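Local coordinates for protein cryptochrome DASH, chloroplastic/mitochondrial (PDB 2VTB) that repairs cyclobutane pyrimidine dimers in single-stranded DNA as an FAD- and folate-containing photolyase and may serve as a photoreceptor, at residues V53-A58 against R209-I214. Sequence-based numbering, arbitrary orientation.
Sequences VLDNDA and RSSTRI
A chi1 of -175° puts CG of Asp-55 trans to the backbone N, which carries OD1 to Thr-212 N, while the hydroxyl of Thr-212, beside its own N (chi1 -57°), turns to Asp-57. The first bond runs from Thr-212 N to Asp-55 OD1 at 2.9 Å; it is nearly straight (158° at the hydrogen) and meets the anti side of the carboxylate, somewhat above its plane. The second, from Thr-212 OG1 to Asp-57 OD1, measures only 2.4 Å, too short for its exact length to be trusted. The two main chains come closest here: the CA atoms of Asp-55 and Thr-212 lie 4.6 Å apart, and Asp-55 CA makes a C-H...O contact of 3.4 Å with Thr-212 O. That carbonyl also takes a bond from a water that accepts from Asp-55 N; a second water links Asp-57 OD2 to Arg-209 NH1. Beyond the polar pairs, Ile-214 lays CG1 against Val-53 O (3.3 Å) and CG2 against Val-53 CG1 (4.0 Å). Asp-55 OD2 hydrogen-bonds Ser-299 OG, and Asp-55 OD1 and Asp-57 OD2 both form salt bridges with Arg-301 NH2. Were Asp-55 replaced by an alanine, Thr-212 N and Ser-299 OG would probably lose their carboxylate partner and Arg-301 one of its counter-charges. The side chain of Asp-55 is about 14 Å from the bound FAD. In the photolyase alpha/beta domain, 53-58 follows strand 42-47 of the parallel five-stranded sheet and enters helix 57-64, whose N-cap is Asn-56, OD1 accepting from Leu-59 N; 209-214 follows helix 195-205, helix 300-313 borders Ser-211 and Thr-212, and helix 13-27 packs on Leu-54.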
ATOM      1  N   VAL A  53     -21.280 -17.755  -3.704  1.00 38.67           N
ATOM      2  CA  VAL A  53     -22.266 -17.190  -2.791  1.00 39.52           C
ATOM      3  C   VAL A  53     -21.855 -17.391  -1.319  1.00 39.62           C
ATOM      4  O   VAL A  53     -22.033 -16.488  -0.516  1.00 39.55           O
ATOM      5  CB  VAL A  53     -23.658 -17.794  -3.041  1.00 39.79           C
ATOM      6  CG1 VAL A  53     -24.646 -17.325  -1.979  1.00 41.11           C
ATOM      7  CG2 VAL A  53     -24.141 -17.418  -4.443  1.00 40.12           C
ATOM      8  N   LEU A  54     -21.302 -18.558  -0.978  1.00 39.83           N
ATOM      9  CA  LEU A  54     -20.892 -18.853   0.406  1.00 40.35           C
ATOM     10  C   LEU A  54     -19.782 -17.921   0.897  1.00 40.28           C
ATOM     11  O   LEU A  54     -18.857 -17.605   0.153  1.00 40.00           O
ATOM     12  CB  LEU A  54     -20.375 -20.298   0.559  1.00 40.73           C
ATOM     13  CG  LEU A  54     -21.325 -21.485   0.719  1.00 42.03           C
ATOM     14  CD1 LEU A  54     -20.512 -22.781   0.851  1.00 42.01           C
ATOM     15  CD2 LEU A  54     -22.251 -21.312   1.918  1.00 42.88           C
ATOM     16  N   ASP A  55     -19.879 -17.513   2.160  1.00 40.22           N
ATOM     17  CA  ASP A  55     -18.812 -16.781   2.843  1.00 40.45           C
ATOM     18  C   ASP A  55     -18.284 -15.617   2.011  1.00 40.35           C
ATOM     19  O   ASP A  55     -17.075 -15.451   1.875  1.00 40.41           O
ATOM     20  CB  ASP A  55     -17.673 -17.744   3.220  1.00 40.42           C
ATOM     21  CG  ASP A  55     -16.577 -17.070   4.045  1.00 41.28           C
ATOM     22  OD1 ASP A  55     -16.903 -16.221   4.889  1.00 40.94           O
ATOM     23  OD2 ASP A  55     -15.385 -17.378   3.832  1.00 43.82           O
ATOM     24  N   ASN A  56     -19.201 -14.814   1.474  1.00 40.35           N
ATOM     25  CA  ASN A  56     -18.863 -13.696   0.598  1.00 40.80           C
ATOM     26  C   ASN A  56     -19.291 -12.386   1.251  1.00 40.95           C
ATOM     27  O   ASN A  56     -20.467 -12.026   1.224  1.00 40.83           O
ATOM     28  CB  ASN A  56     -19.551 -13.883  -0.764  1.00 40.74           C
ATOM     29  CG  ASN A  56     -19.173 -12.807  -1.783  1.00 41.10           C
ATOM     30  OD1 ASN A  56     -18.847 -11.669  -1.429  1.00 40.04           O
ATOM     31  ND2 ASN A  56     -19.242 -13.167  -3.067  1.00 41.04           N
ATOM     32  N   ASP A  57     -18.330 -11.680   1.839  1.00 41.48           N
ATOM     33  CA  ASP A  57     -18.611 -10.424   2.557  1.00 41.76           C
ATOM     34  C   ASP A  57     -19.084  -9.287   1.659  1.00 41.38           C
ATOM     35  O   ASP A  57     -19.865  -8.452   2.102  1.00 40.98           O
ATOM     36  CB  ASP A  57     -17.385  -9.973   3.359  1.00 42.27           C
ATOM     37  CG  ASP A  57     -17.187 -10.792   4.624  1.00 44.48           C
ATOM     38  OD1 ASP A  57     -18.167 -11.422   5.077  1.00 48.99           O
ATOM     39  OD2 ASP A  57     -16.060 -10.818   5.163  1.00 47.95           O
ATOM     40  N   ALA A  58     -18.604  -9.249   0.414  1.00 40.80           N
ATOM     41  CA  ALA A  58     -19.058  -8.244  -0.547  1.00 40.72           C
ATOM     42  C   ALA A  58     -20.551  -8.421  -0.833  1.00 40.65           C
ATOM     43  O   ALA A  58     -21.310  -7.450  -0.857  1.00 40.51           O
ATOM     44  CB  ALA A  58     -18.241  -8.315  -1.838  1.00 40.12           C
ATOM     45  N   ARG A 209     -11.511 -15.729  11.563  1.00 42.27           N
ATOM     46  CA  ARG A 209     -12.925 -15.400  11.705  1.00 42.45           C
ATOM     47  C   ARG A 209     -13.798 -16.564  11.237  1.00 42.79           C
ATOM     48  O   ARG A 209     -13.384 -17.356  10.379  1.00 42.65           O
ATOM     49  CB  ARG A 209     -13.273 -14.156  10.894  1.00 42.32           C
ATOM     50  CG  ARG A 209     -12.550 -12.893  11.321  1.00 42.29           C
ATOM     51  CD  ARG A 209     -12.939 -11.732  10.427  1.00 43.17           C
ATOM     52  NE  ARG A 209     -12.262 -10.496  10.807  1.00 43.87           N
ATOM     53  CZ  ARG A 209     -12.589  -9.289  10.350  1.00 44.66           C
ATOM     54  NH1 ARG A 209     -13.608  -9.122   9.513  1.00 45.82           N
ATOM     55  NH2 ARG A 209     -11.909  -8.235  10.759  1.00 44.73           N
ATOM     56  N   SER A 210     -15.002 -16.665  11.799  1.00 43.14           N
ATOM     57  CA  SER A 210     -16.023 -17.592  11.293  1.00 43.81           C
ATOM     58  C   SER A 210     -16.435 -17.192   9.887  1.00 43.71           C
ATOM     59  O   SER A 210     -16.332 -16.023   9.526  1.00 43.74           O
ATOM     60  CB  SER A 210     -17.264 -17.574  12.177  1.00 43.82           C
ATOM     61  OG  SER A 210     -16.982 -18.115  13.445  1.00 45.45           O
ATOM     62  N   SER A 211     -16.905 -18.157   9.096  1.00 43.86           N
ATOM     63  CA  SER A 211     -17.461 -17.844   7.780  1.00 44.13           C
ATOM     64  C   SER A 211     -18.671 -16.942   7.941  1.00 43.66           C
ATOM     65  O   SER A 211     -19.450 -17.106   8.874  1.00 43.38           O
ATOM     66  CB  SER A 211     -17.891 -19.117   7.043  1.00 44.15           C
ATOM     67  OG  SER A 211     -16.779 -19.937   6.771  1.00 46.54           O
ATOM     68  N   THR A 212     -18.826 -15.991   7.031  1.00 43.71           N
ATOM     69  CA  THR A 212     -20.022 -15.165   6.983  1.00 43.90           C
ATOM     70  C   THR A 212     -21.210 -15.979   6.454  1.00 44.06           C
ATOM     71  O   THR A 212     -21.108 -16.615   5.405  1.00 43.58           O
ATOM     72  CB  THR A 212     -19.787 -13.936   6.079  1.00 44.00           C
ATOM     73  OG1 THR A 212     -18.656 -13.205   6.574  1.00 45.03           O
ATOM     74  CG2 THR A 212     -21.004 -13.027   6.059  1.00 43.59           C
ATOM     75  N   ARG A 213     -22.331 -15.950   7.173  1.00 44.38           N
ATOM     76  CA  ARG A 213     -23.514 -16.717   6.771  1.00 45.07           C
ATOM     77  C   ARG A 213     -24.376 -15.861   5.865  1.00 44.64           C
ATOM     78  O   ARG A 213     -24.584 -14.673   6.129  1.00 44.49           O
ATOM     79  CB  ARG A 213     -24.354 -17.193   7.965  1.00 45.61           C
ATOM     80  CG  ARG A 213     -23.590 -17.499   9.247  1.00 48.82           C
ATOM     81  CD  ARG A 213     -22.452 -18.482   9.082  1.00 52.23           C
ATOM     82  NE  ARG A 213     -22.826 -19.835   9.495  1.00 55.28           N
ATOM     83  CZ  ARG A 213     -21.967 -20.778   9.892  1.00 55.42           C
ATOM     84  NH1 ARG A 213     -20.654 -20.535   9.955  1.00 56.39           N
ATOM     85  NH2 ARG A 213     -22.426 -21.971  10.240  1.00 54.57           N
ATOM     86  N   ILE A 214     -24.883 -16.481   4.806  1.00 44.39           N
ATOM     87  CA  ILE A 214     -25.631 -15.792   3.763  1.00 44.30           C
ATOM     88  C   ILE A 214     -27.073 -16.308   3.782  1.00 44.35           C
ATOM     89  O   ILE A 214     -27.299 -17.516   3.862  1.00 44.32           O
ATOM     90  CB  ILE A 214     -25.015 -16.073   2.363  1.00 44.14           C
ATOM     91  CG1 ILE A 214     -23.506 -15.754   2.339  1.00 44.20           C
ATOM     92  CG2 ILE A 214     -25.747 -15.293   1.278  1.00 43.95           C
ATOM     93  CD1 ILE A 214     -23.145 -14.289   2.570  1.00 43.65           C
TER
HETATM   94  O   HOH W   1     -21.373 -18.805   4.104  1.00 42.92           O
HETATM   95  O   HOH W   2     -15.432 -11.177   7.899  1.00 55.38           O